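Local coordinates for CBS domain protein (Sulfolobus tokodaii, PDB 2EF7) that is of uncharacterised function but, as a pair of CBS domains, probably senses adenosyl-containing ligands in a regulatory role, at residues I78-D83 with R99-V104. Sequence-based numbering, arbitrary orientation.
Sequences ITIRED and RHLPVV
I80 and V103 are paired in parallel where the short edge strand 80-81 joins strand 100-104. The amide N of I80 donates to P102 O at 3.2 Å; I80 O then accepts from V104 N at 3.0 Å, and E82 N closes the run on V104 O, also at 3.0 Å. P102 has no N-H to give, yet suits its place: its carbonyl takes the bond from I80, and ring CD, not an N-H, meets I78 O at 3.4 Å. Beta-branched V103 fits an extended strand. From its CB, 3.8 Å from I80 O, the side chain divides: CG1, anti to the backbone N (chi1 -177°), lies 3.3 Å from I80 O and 3.4 Å from E82 CA, whereas CG2 lies alongside I80 CG2 at 3.9 Å, the two side chains pointing the same way. I78 CG2 meets L101 CD2 near L92 of helix 86-96, the connection of this beta-alpha-beta unit in the second CBS domain. T79 OG1 approaches V104 CG2, the side chains crossing at about a right angle, and P46 of the other CBS repeat touches P102 and V104. The three backbone bonds thus set the parallel register, while I80 and V103 cover one face; V104 and R81 lie on the other.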
loop_
_atom_site.group_PDB
_atom_site.type_symbol
_atom_site.label_atom_id
_atom_site.label_comp_id
_atom_site.label_asym_id
_atom_site.label_seq_id
_atom_site.Cartn_x
_atom_site.Cartn_y
_atom_site.Cartn_z
ATOM N N ILE A 78 -10.263 15.750 -18.693
ATOM C CA ILE A 78 -10.385 14.294 -18.628
ATOM C C ILE A 78 -11.286 13.918 -17.446
ATOM O O ILE A 78 -11.006 14.284 -16.304
ATOM C CB ILE A 78 -9.005 13.594 -18.431
ATOM C CG1 ILE A 78 -7.919 14.280 -19.261
ATOM C CG2 ILE A 78 -9.099 12.130 -18.848
ATOM C CD1 ILE A 78 -8.211 14.354 -20.739
ATOM N N THR A 79 -12.365 13.193 -17.721
ATOM C CA THR A 79 -13.288 12.772 -16.677
ATOM C C THR A 79 -13.817 11.379 -16.989
ATOM O O THR A 79 -13.658 10.884 -18.109
ATOM C CB THR A 79 -14.524 13.689 -16.588
ATOM O OG1 THR A 79 -15.301 13.535 -17.780
ATOM C CG2 THR A 79 -14.120 15.152 -16.437
ATOM N N ILE A 80 -14.460 10.764 -16.000
ATOM C CA ILE A 80 -15.062 9.448 -16.159
ATOM C C ILE A 80 -16.454 9.480 -15.514
ATOM O O ILE A 80 -16.640 10.080 -14.454
ATOM C CB ILE A 80 -14.208 8.349 -15.483
ATOM C CG1 ILE A 80 -14.748 6.966 -15.856
ATOM C CG2 ILE A 80 -14.176 8.549 -13.974
ATOM C CD1 ILE A 80 -14.371 6.537 -17.275
ATOM N N ARG A 81 -17.439 8.857 -16.159
ATOM C CA ARG A 81 -18.793 8.823 -15.604
ATOM C C ARG A 81 -18.861 7.889 -14.401
ATOM O O ARG A 81 -18.158 6.882 -14.348
ATOM C CB ARG A 81 -19.801 8.369 -16.663
ATOM C CG ARG A 81 -19.930 9.316 -17.836
ATOM C CD ARG A 81 -21.164 9.001 -18.658
ATOM N NE ARG A 81 -21.432 10.045 -19.645
ATOM C CZ ARG A 81 -22.514 10.087 -20.416
ATOM N NH1 ARG A 81 -23.441 9.141 -20.318
ATOM N NH2 ARG A 81 -22.669 11.077 -21.288
ATOM N N GLU A 82 -19.712 8.220 -13.436
ATOM C CA GLU A 82 -19.851 7.402 -12.233
ATOM C C GLU A 82 -20.441 6.027 -12.528
ATOM O O GLU A 82 -20.237 5.079 -11.764
ATOM C CB GLU A 82 -20.718 8.121 -11.191
ATOM C CG GLU A 82 -22.050 8.614 -11.721
ATOM C CD GLU A 82 -22.907 9.256 -10.639
ATOM O OE1 GLU A 82 -22.373 9.538 -9.546
ATOM O OE2 GLU A 82 -24.110 9.483 -10.884
ATOM N N ASP A 83 -21.171 5.920 -13.635
ATOM C CA ASP A 83 -21.762 4.639 -14.013
ATOM C C ASP A 83 -20.762 3.751 -14.739
ATOM O O ASP A 83 -21.081 2.626 -15.083
ATOM C CB ASP A 83 -22.992 4.834 -14.918
ATOM C CG ASP A 83 -24.201 5.334 -14.158
ATOM O OD1 ASP A 83 -24.329 5.006 -12.957
ATOM O OD2 ASP A 83 -25.035 6.038 -14.767
ATOM N N ARG A 99 -3.022 9.468 -12.048
ATOM C CA ARG A 99 -3.467 8.703 -10.886
ATOM C C ARG A 99 -4.844 9.045 -10.335
ATOM O O ARG A 99 -5.388 8.289 -9.538
ATOM C CB ARG A 99 -2.434 8.844 -9.763
ATOM C CG ARG A 99 -1.049 8.369 -10.173
ATOM C CD ARG A 99 0.043 8.727 -9.174
ATOM N NE ARG A 99 1.357 8.394 -9.723
ATOM C CZ ARG A 99 2.519 8.631 -9.119
ATOM N NH1 ARG A 99 2.544 9.210 -7.926
ATOM N NH2 ARG A 99 3.658 8.289 -9.713
ATOM N N HIS A 100 -5.406 10.176 -10.740
ATOM C CA HIS A 100 -6.719 10.575 -10.244
ATOM C C HIS A 100 -7.598 11.071 -11.383
ATOM O O HIS A 100 -7.102 11.622 -12.372
ATOM C CB HIS A 100 -6.597 11.688 -9.192
ATOM C CG HIS A 100 -5.693 11.348 -8.050
ATOM N ND1 HIS A 100 -4.326 11.503 -8.112
ATOM C CD2 HIS A 100 -5.959 10.830 -6.828
ATOM C CE1 HIS A 100 -3.787 11.093 -6.977
ATOM N NE2 HIS A 100 -4.757 10.678 -6.182
ATOM N N LEU A 101 -8.904 10.877 -11.239
ATOM C CA LEU A 101 -9.853 11.306 -12.256
ATOM C C LEU A 101 -11.124 11.882 -11.668
ATOM O O LEU A 101 -11.749 11.267 -10.813
ATOM C CB LEU A 101 -10.256 10.130 -13.151
ATOM C CG LEU A 101 -9.392 9.731 -14.337
ATOM C CD1 LEU A 101 -9.993 8.497 -14.993
ATOM C CD2 LEU A 101 -9.324 10.883 -15.318
ATOM N N PRO A 102 -11.514 13.088 -12.102
ATOM C CA PRO A 102 -12.750 13.669 -11.577
ATOM C C PRO A 102 -13.865 12.754 -12.098
ATOM O O PRO A 102 -13.758 12.218 -13.207
ATOM C CB PRO A 102 -12.799 15.034 -12.251
ATOM C CG PRO A 102 -11.369 15.374 -12.420
ATOM C CD PRO A 102 -10.758 14.082 -12.882
ATOM N N VAL A 103 -14.918 12.559 -11.316
ATOM C CA VAL A 103 -16.017 11.708 -11.761
ATOM C C VAL A 103 -17.247 12.596 -11.929
ATOM O O VAL A 103 -17.541 13.425 -11.063
ATOM C CB VAL A 103 -16.333 10.589 -10.729
ATOM C CG1 VAL A 103 -17.436 9.669 -11.274
ATOM C CG2 VAL A 103 -15.073 9.778 -10.424
ATOM N N VAL A 104 -17.949 12.445 -13.046
ATOM C CA VAL A 104 -19.150 13.240 -13.303
ATOM C C VAL A 104 -20.374 12.359 -13.515
ATOM O O VAL A 104 -20.252 11.149 -13.722
ATOM C CB VAL A 104 -18.990 14.122 -14.564
ATOM C CG1 VAL A 104 -17.891 15.164 -14.346
ATOM C CG2 VAL A 104 -18.686 13.249 -15.776
#